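Long-range contact in formylmethanofuran--tetrahydromethanopterin formyltransferase (Methanosarcina barkeri, PDB 1M5S), which catalyses the reversible transfer of a formyl group from formylmethanofuran to tetrahydromethanopterin, a step in methanogenesis from carbon dioxide: residues A[81-93]-A[111-123]. Numbering follows the deposited sequence.
Sequences YEALEEQLLERIG and AEKQDNVGFKLKF. Unlike the reference sequence in segment 111-123: D115 (reference Phe).
K113 lays its aliphatic chain over one face of the Y81 ring, the two side chains running past each other in opposite directions. CE of K113 lies 3.8 Å from the centroid of the Y81 ring, 20° off the normal, a CH-pi contact; bends at chi2 and chi4 fold the lysine over the ring, and K113 NZ adds an off-centre cation-pi contact. K19 makes another cation-pi contact with this tyrosine. Substituting Y81 with an alanine would probably leave the K113 chain without its aromatic platform and freer to turn. At D115, which differs from the reference phenylalanine, OD2 meets CB of E85 at 3.3 Å. The same OD2 is 3.6 Å from E85 OE2, with the carboxylate planes 58° apart, so like charges crowd here and one group may have a raised pKa. D115 OD1, near L88 CD1, is buried without a partner. In this alpha/beta sandwich, helix 81-95 packs on strands 12-26 and 71-78, while strand 113-115 pairs antiparallel with strand 147-170 and leads into helix 117-122, whose axis crosses that of the 81-93 segment at -49°. V117 opens the short helix: its CG2 meets L88 CB at 4.0 Å, and the valine also touches I155. K120 stretches across L89, CD to CD2 of L89 at 3.7 Å, bringing its NZ to a long salt bridge with E85 OE2. L121 then divides its methyls, CD1 reaching I92 CG2 at 3.6 Å and CD2 lying 3.7 Å from the CA of G93.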
ATOM      1  N   TYR A  81      13.233  18.751  26.992  1.00 42.86           N
ATOM      2  CA  TYR A  81      13.484  19.561  25.792  1.00 41.59           C
ATOM      3  C   TYR A  81      14.870  19.356  25.165  1.00 45.86           C
ATOM      4  O   TYR A  81      15.050  19.585  23.969  1.00 44.70           O
ATOM      5  CB  TYR A  81      13.322  21.050  26.107  1.00 43.73           C
ATOM      6  CG  TYR A  81      11.934  21.619  25.892  1.00 44.47           C
ATOM      7  CD1 TYR A  81      11.092  21.128  24.894  1.00 39.60           C
ATOM      8  CD2 TYR A  81      11.487  22.694  26.658  1.00 46.14           C
ATOM      9  CE1 TYR A  81       9.830  21.704  24.664  1.00 37.74           C
ATOM     10  CE2 TYR A  81      10.236  23.273  26.443  1.00 46.68           C
ATOM     11  CZ  TYR A  81       9.413  22.777  25.447  1.00 47.53           C
ATOM     12  OH  TYR A  81       8.185  23.367  25.238  1.00 42.46           O
ATOM     13  N   GLU A  82      15.863  19.054  25.999  1.00 45.16           N
ATOM     14  CA  GLU A  82      17.225  18.787  25.539  1.00 44.58           C
ATOM     15  C   GLU A  82      17.268  17.537  24.664  1.00 44.25           C
ATOM     16  O   GLU A  82      17.905  17.526  23.605  1.00 36.99           O
ATOM     17  CB  GLU A  82      18.158  18.608  26.745  1.00 56.20           C
ATOM     18  CG  GLU A  82      19.547  18.049  26.417  1.00 67.72           C
ATOM     19  CD  GLU A  82      20.340  17.662  27.664  1.00 78.73           C
ATOM     20  OE1 GLU A  82      20.427  18.488  28.600  1.00 81.85           O
ATOM     21  OE2 GLU A  82      20.883  16.535  27.705  1.00 80.30           O
ATOM     22  N   ALA A  83      16.607  16.483  25.129  1.00 36.77           N
ATOM     23  CA  ALA A  83      16.527  15.227  24.396  1.00 40.08           C
ATOM     24  C   ALA A  83      15.786  15.377  23.064  1.00 34.24           C
ATOM     25  O   ALA A  83      16.153  14.748  22.074  1.00 42.26           O
ATOM     26  CB  ALA A  83      15.851  14.167  25.261  1.00 39.52           C
ATOM     27  N   LEU A  84      14.787  16.255  23.035  1.00 33.50           N
ATOM     28  CA  LEU A  84      13.971  16.487  21.846  1.00 32.76           C
ATOM     29  C   LEU A  84      14.765  17.079  20.682  1.00 39.63           C
ATOM     30  O   LEU A  84      14.703  16.563  19.566  1.00 34.76           O
ATOM     31  CB  LEU A  84      12.795  17.407  22.183  1.00 34.18           C
ATOM     32  CG  LEU A  84      11.692  17.479  21.125  1.00 44.18           C
ATOM     33  CD1 LEU A  84      11.249  16.063  20.771  1.00 40.50           C
ATOM     34  CD2 LEU A  84      10.519  18.304  21.631  1.00 33.44           C
ATOM     35  N   GLU A  85      15.473  18.179  20.937  1.00 39.72           N
ATOM     36  CA  GLU A  85      16.356  18.794  19.947  1.00 40.10           C
ATOM     37  C   GLU A  85      17.321  17.759  19.391  1.00 38.59           C
ATOM     38  O   GLU A  85      17.540  17.691  18.185  1.00 38.40           O
ATOM     39  CB  GLU A  85      17.144  19.953  20.577  1.00 49.12           C
ATOM     40  CG  GLU A  85      18.196  20.587  19.657  1.00 52.88           C
ATOM     41  CD  GLU A  85      18.580  22.007  20.067  1.00 60.81           C
ATOM     42  OE1 GLU A  85      18.897  22.225  21.256  1.00 60.20           O
ATOM     43  OE2 GLU A  85      18.580  22.903  19.194  1.00 61.68           O
ATOM     44  N   GLU A  86      17.827  16.904  20.272  1.00 34.39           N
ATOM     45  CA  GLU A  86      18.728  15.826  19.885  1.00 35.24           C
ATOM     46  C   GLU A  86      18.031  14.841  18.947  1.00 34.45           C
ATOM     47  O   GLU A  86      18.586  14.469  17.912  1.00 31.64           O
ATOM     48  CB  GLU A  86      19.226  15.094  21.136  1.00 38.97           C
ATOM     49  CG  GLU A  86      20.365  14.105  20.909  1.00 50.68           C
ATOM     50  CD  GLU A  86      20.744  13.346  22.178  1.00 62.39           C
ATOM     51  OE1 GLU A  86      20.463  13.842  23.293  1.00 64.97           O
ATOM     52  OE2 GLU A  86      21.323  12.247  22.060  1.00 67.74           O
ATOM     53  N   GLN A  87      16.806  14.451  19.303  1.00 34.43           N
ATOM     54  CA  GLN A  87      16.039  13.489  18.516  1.00 33.03           C
ATOM     55  C   GLN A  87      15.652  14.072  17.170  1.00 31.25           C
ATOM     56  O   GLN A  87      15.667  13.379  16.157  1.00 34.07           O
ATOM     57  CB  GLN A  87      14.779  13.062  19.265  1.00 26.51           C
ATOM     58  CG  GLN A  87      15.024  12.022  20.323  1.00 25.97           C
ATOM     59  CD  GLN A  87      15.707  10.786  19.783  1.00 27.68           C
ATOM     60  OE1 GLN A  87      15.120  10.032  19.014  1.00 38.20           O
ATOM     61  NE2 GLN A  87      16.939  10.546  20.220  1.00 27.77           N
ATOM     62  N   LEU A  88      15.329  15.360  17.165  1.00 25.52           N
ATOM     63  CA  LEU A  88      15.029  16.069  15.932  1.00 31.34           C
ATOM     64  C   LEU A  88      16.230  16.077  14.995  1.00 37.11           C
ATOM     65  O   LEU A  88      16.100  15.762  13.813  1.00 27.00           O
ATOM     66  CB  LEU A  88      14.607  17.502  16.235  1.00 23.83           C
ATOM     67  CG  LEU A  88      13.203  17.647  16.813  1.00 32.02           C
ATOM     68  CD1 LEU A  88      12.952  19.092  17.199  1.00 33.53           C
ATOM     69  CD2 LEU A  88      12.187  17.182  15.795  1.00 29.50           C
ATOM     70  N   LEU A  89      17.406  16.364  15.544  1.00 35.88           N
ATOM     71  CA  LEU A  89      18.632  16.412  14.756  1.00 36.83           C
ATOM     72  C   LEU A  89      18.932  15.070  14.119  1.00 30.14           C
ATOM     73  O   LEU A  89      19.116  14.985  12.913  1.00 31.70           O
ATOM     74  CB  LEU A  89      19.829  16.848  15.622  1.00 35.41           C
ATOM     75  CG  LEU A  89      20.316  18.286  15.452  1.00 49.39           C
ATOM     76  CD1 LEU A  89      20.566  18.564  13.979  1.00 48.97           C
ATOM     77  CD2 LEU A  89      19.272  19.239  16.008  1.00 54.55           C
ATOM     78  N   GLU A  90      18.906  14.016  14.929  1.00 26.18           N
ATOM     79  CA  GLU A  90      19.287  12.686  14.479  1.00 21.98           C
ATOM     80  C   GLU A  90      18.247  12.070  13.528  1.00 28.68           C
ATOM     81  O   GLU A  90      18.604  11.437  12.539  1.00 26.40           O
ATOM     82  CB  GLU A  90      19.505  11.779  15.693  1.00 34.04           C
ATOM     83  CG  GLU A  90      20.771  12.124  16.474  1.00 42.59           C
ATOM     84  CD  GLU A  90      20.986  11.260  17.693  1.00 54.12           C
ATOM     85  OE1 GLU A  90      20.816  10.021  17.594  1.00 52.62           O
ATOM     86  OE2 GLU A  90      21.366  11.826  18.744  1.00 58.70           O
ATOM     87  N   ARG A  91      16.969  12.317  13.796  1.00 27.02           N
ATOM     88  CA  ARG A  91      15.868  11.695  13.033  1.00 32.89           C
ATOM     89  C   ARG A  91      15.607  12.415  11.696  1.00 26.04           C
ATOM     90  O   ARG A  91      15.267  11.785  10.685  1.00 33.59           O
ATOM     91  CB  ARG A  91      14.585  11.696  13.860  1.00 28.97           C
ATOM     92  CG  ARG A  91      14.417  10.418  14.690  1.00 30.34           C
ATOM     93  CD  ARG A  91      13.411  10.575  15.831  1.00 29.74           C
ATOM     94  NE  ARG A  91      13.500   9.507  16.839  1.00 26.03           N
ATOM     95  CZ  ARG A  91      13.063   8.254  16.645  1.00 34.13           C
ATOM     96  NH1 ARG A  91      12.506   7.889  15.482  1.00 29.04           N
ATOM     97  NH2 ARG A  91      13.136   7.284  17.566  1.00 34.20           N
ATOM     98  N   ILE A  92      15.693  13.742  11.709  1.00 22.69           N
ATOM     99  CA  ILE A  92      15.543  14.510  10.483  1.00 27.17           C
ATOM    100  C   ILE A  92      16.818  14.457   9.642  1.00 31.87           C
ATOM    101  O   ILE A  92      16.770  14.198   8.439  1.00 23.23           O
ATOM    102  CB  ILE A  92      15.155  15.954  10.783  1.00 25.86           C
ATOM    103  CG1 ILE A  92      13.748  15.984  11.380  1.00 35.03           C
ATOM    104  CG2 ILE A  92      15.185  16.775   9.520  1.00 26.03           C
ATOM    105  CD1 ILE A  92      13.204  17.360  11.573  1.00 31.39           C
ATOM    106  N   GLY A  93      17.966  14.581  10.297  1.00 28.85           N
ATOM    107  CA  GLY A  93      19.236  14.504   9.592  1.00 26.91           C
ATOM    108  C   GLY A  93      19.506  13.155   8.952  1.00 26.44           C
ATOM    109  O   GLY A  93      19.883  13.089   7.788  1.00 30.75           O
ATOM    110  N   ALA A 111       4.800  28.625  17.990  1.00 37.14           N
ATOM    111  CA  ALA A 111       5.140  28.109  19.319  1.00 38.34           C
ATOM    112  C   ALA A 111       6.251  28.915  19.971  1.00 43.52           C
ATOM    113  O   ALA A 111       7.132  29.429  19.288  1.00 36.67           O
ATOM    114  CB  ALA A 111       5.553  26.654  19.227  1.00 40.47           C
ATOM    115  N   GLU A 112       6.261  28.946  21.301  1.00 38.94           N
ATOM    116  CA  GLU A 112       7.253  29.734  22.022  1.00 44.30           C
ATOM    117  C   GLU A 112       8.644  29.111  21.971  1.00 38.10           C
ATOM    118  O   GLU A 112       9.639  29.816  21.798  1.00 44.07           O
ATOM    119  CB  GLU A 112       6.831  29.939  23.479  1.00 51.01           C
ATOM    120  CG  GLU A 112       7.456  31.177  24.108  1.00 67.21           C
ATOM    121  CD  GLU A 112       7.512  31.102  25.618  1.00 76.52           C
ATOM    122  OE1 GLU A 112       8.275  30.264  26.150  1.00 81.36           O
ATOM    123  OE2 GLU A 112       6.801  31.895  26.272  1.00 81.19           O
ATOM    124  N   LYS A 113       8.715  27.794  22.147  1.00 37.42           N
ATOM    125  CA  LYS A 113       9.979  27.069  22.022  1.00 38.28           C
ATOM    126  C   LYS A 113      10.277  26.755  20.546  1.00 40.60           C
ATOM    127  O   LYS A 113       9.361  26.487  19.774  1.00 34.94           O
ATOM    128  CB  LYS A 113       9.917  25.777  22.838  1.00 36.52           C
ATOM    129  CG  LYS A 113      11.142  25.525  23.686  1.00 45.09           C
ATOM    130  CD  LYS A 113      12.168  24.720  22.931  1.00 45.10           C
ATOM    131  CE  LYS A 113      13.304  24.298  23.838  1.00 51.86           C
ATOM    132  NZ  LYS A 113      14.173  25.444  24.204  1.00 54.30           N
ATOM    133  N   GLN A 114      11.537  26.929  20.142  1.00 38.67           N
ATOM    134  CA  GLN A 114      11.982  26.679  18.767  1.00 39.60           C
ATOM    135  C   GLN A 114      13.397  26.106  18.753  1.00 43.24           C
ATOM    136  O   GLN A 114      14.326  26.706  19.299  1.00 43.04           O
ATOM    137  CB  GLN A 114      11.976  27.971  17.946  1.00 34.95           C
ATOM    138  CG  GLN A 114      10.612  28.592  17.721  1.00 30.34           C
ATOM    139  CD  GLN A 114       9.778  27.839  16.709  1.00 43.30           C
ATOM    140  OE1 GLN A 114      10.283  26.988  15.976  1.00 32.18           O
ATOM    141  NE2 GLN A 114       8.488  28.159  16.652  1.00 34.84           N
ATOM    142  N   ASP A 115      13.559  24.943  18.133  1.00 37.65           N
ATOM    143  CA  ASP A 115      14.880  24.359  17.946  1.00 38.93           C
ATOM    144  C   ASP A 115      15.351  24.693  16.528  1.00 45.16           C
ATOM    145  O   ASP A 115      14.568  24.620  15.580  1.00 41.52           O
ATOM    146  CB  ASP A 115      14.819  22.843  18.156  1.00 44.19           C
ATOM    147  CG  ASP A 115      14.397  22.461  19.571  1.00 49.76           C
ATOM    148  OD1 ASP A 115      13.242  22.019  19.762  1.00 50.05           O
ATOM    149  OD2 ASP A 115      15.226  22.583  20.497  1.00 58.22           O
ATOM    150  N   ASN A 116      16.590  25.161  16.394  1.00 38.87           N
ATOM    151  CA  ASN A 116      17.079  25.649  15.101  1.00 36.88           C
ATOM    152  C   ASN A 116      17.665  24.533  14.233  1.00 37.01           C
ATOM    153  O   ASN A 116      18.723  24.691  13.621  1.00 34.38           O
ATOM    154  CB  ASN A 116      18.093  26.793  15.303  1.00 36.08           C
ATOM    155  CG  ASN A 116      19.421  26.324  15.906  1.00 30.32           C
ATOM    156  OD1 ASN A 116      19.513  25.259  16.534  1.00 37.10           O
ATOM    157  ND2 ASN A 116      20.464  27.127  15.702  1.00 37.67           N
ATOM    158  N   VAL A 117      16.882  23.468  14.076  1.00 32.86           N
ATOM    159  CA  VAL A 117      17.289  22.261  13.361  1.00 27.19           C
ATOM    160  C   VAL A 117      17.797  22.539  11.938  1.00 24.68           C
ATOM    161  O   VAL A 117      18.846  22.035  11.543  1.00 28.22           O
ATOM    162  CB  VAL A 117      16.110  21.254  13.303  1.00 35.44           C
ATOM    163  CG1 VAL A 117      16.555  19.936  12.681  1.00 30.62           C
ATOM    164  CG2 VAL A 117      15.565  21.023  14.705  1.00 29.31           C
ATOM    165  N   GLY A 118      17.084  23.386  11.202  1.00 24.73           N
ATOM    166  CA  GLY A 118      17.479  23.707   9.842  1.00 29.24           C
ATOM    167  C   GLY A 118      18.828  24.404   9.759  1.00 36.89           C
ATOM    168  O   GLY A 118      19.609  24.161   8.837  1.00 31.05           O
ATOM    169  N   PHE A 119      19.084  25.309  10.699  1.00 36.56           N
ATOM    170  CA  PHE A 119      20.377  25.979  10.788  1.00 27.79           C
ATOM    171  C   PHE A 119      21.462  24.941  11.044  1.00 27.29           C
ATOM    172  O   PHE A 119      22.516  24.967  10.416  1.00 31.29           O
ATOM    173  CB  PHE A 119      20.361  27.022  11.918  1.00 38.39           C
ATOM    174  CG  PHE A 119      21.691  27.700  12.146  1.00 33.22           C
ATOM    175  CD1 PHE A 119      22.631  27.144  13.013  1.00 36.31           C
ATOM    176  CD2 PHE A 119      22.018  28.870  11.467  1.00 44.37           C
ATOM    177  CE1 PHE A 119      23.882  27.736  13.195  1.00 41.69           C
ATOM    178  CE2 PHE A 119      23.269  29.474  11.640  1.00 37.59           C
ATOM    179  CZ  PHE A 119      24.202  28.902  12.506  1.00 35.61           C
ATOM    180  N   LYS A 120      21.168  23.983  11.916  1.00 28.23           N
ATOM    181  CA  LYS A 120      22.152  22.989  12.314  1.00 23.86           C
ATOM    182  C   LYS A 120      22.421  21.980  11.207  1.00 33.21           C
ATOM    183  O   LYS A 120      23.529  21.465  11.090  1.00 28.28           O
ATOM    184  CB  LYS A 120      21.690  22.269  13.584  1.00 32.32           C
ATOM    185  CG  LYS A 120      21.725  23.139  14.832  1.00 35.29           C
ATOM    186  CD  LYS A 120      21.253  22.366  16.050  1.00 44.64           C
ATOM    187  CE  LYS A 120      22.090  22.684  17.279  1.00 48.82           C
ATOM    188  NZ  LYS A 120      22.002  21.593  18.291  1.00 51.61           N
ATOM    189  N   LEU A 121      21.414  21.724  10.379  1.00 29.66           N
ATOM    190  CA  LEU A 121      21.537  20.741   9.301  1.00 30.97           C
ATOM    191  C   LEU A 121      22.281  21.291   8.085  1.00 30.65           C
ATOM    192  O   LEU A 121      22.962  20.538   7.386  1.00 31.19           O
ATOM    193  CB  LEU A 121      20.145  20.242   8.873  1.00 30.52           C
ATOM    194  CG  LEU A 121      19.407  19.296   9.827  1.00 30.96           C
ATOM    195  CD1 LEU A 121      18.055  18.929   9.246  1.00 31.02           C
ATOM    196  CD2 LEU A 121      20.241  18.047  10.067  1.00 31.02           C
ATOM    197  N   LYS A 122      22.211  22.612   7.893  1.00 30.20           N
ATOM    198  CA  LYS A 122      22.810  23.273   6.733  1.00 31.65           C
ATOM    199  C   LYS A 122      24.317  23.043   6.653  1.00 37.72           C
ATOM    200  O   LYS A 122      24.868  22.939   5.559  1.00 35.49           O
ATOM    201  CB  LYS A 122      22.509  24.782   6.739  1.00 37.42           C
ATOM    202  CG  LYS A 122      23.426  25.617   7.632  1.00 44.01           C
ATOM    203  CD  LYS A 122      23.190  27.103   7.444  1.00 46.04           C
ATOM    204  CE  LYS A 122      24.068  27.930   8.368  1.00 48.48           C
ATOM    205  NZ  LYS A 122      25.514  27.590   8.257  1.00 53.57           N
ATOM    206  N   PHE A 123      24.923  22.748   7.799  1.00 30.93           N
ATOM    207  CA  PHE A 123      26.384  22.556   7.893  1.00 31.35           C
ATOM    208  C   PHE A 123      26.843  21.337   7.088  1.00 28.60           C
ATOM    209  O   PHE A 123      28.034  21.183   6.782  1.00 24.08           O
ATOM    210  CB  PHE A 123      26.794  22.393   9.350  1.00 31.26           C
ATOM    211  CG  PHE A 123      26.787  23.733  10.066  1.00 39.37           C
ATOM    212  CD1 PHE A 123      25.598  24.213  10.619  1.00 36.20           C
ATOM    213  CD2 PHE A 123      27.962  24.483  10.151  1.00 45.60           C
ATOM    214  CE1 PHE A 123      25.579  25.458  11.251  1.00 45.88           C
ATOM    215  CE2 PHE A 123      27.944  25.732  10.779  1.00 48.08           C
ATOM    216  CZ  PHE A 123      26.751  26.220  11.328  1.00 45.77           C
TER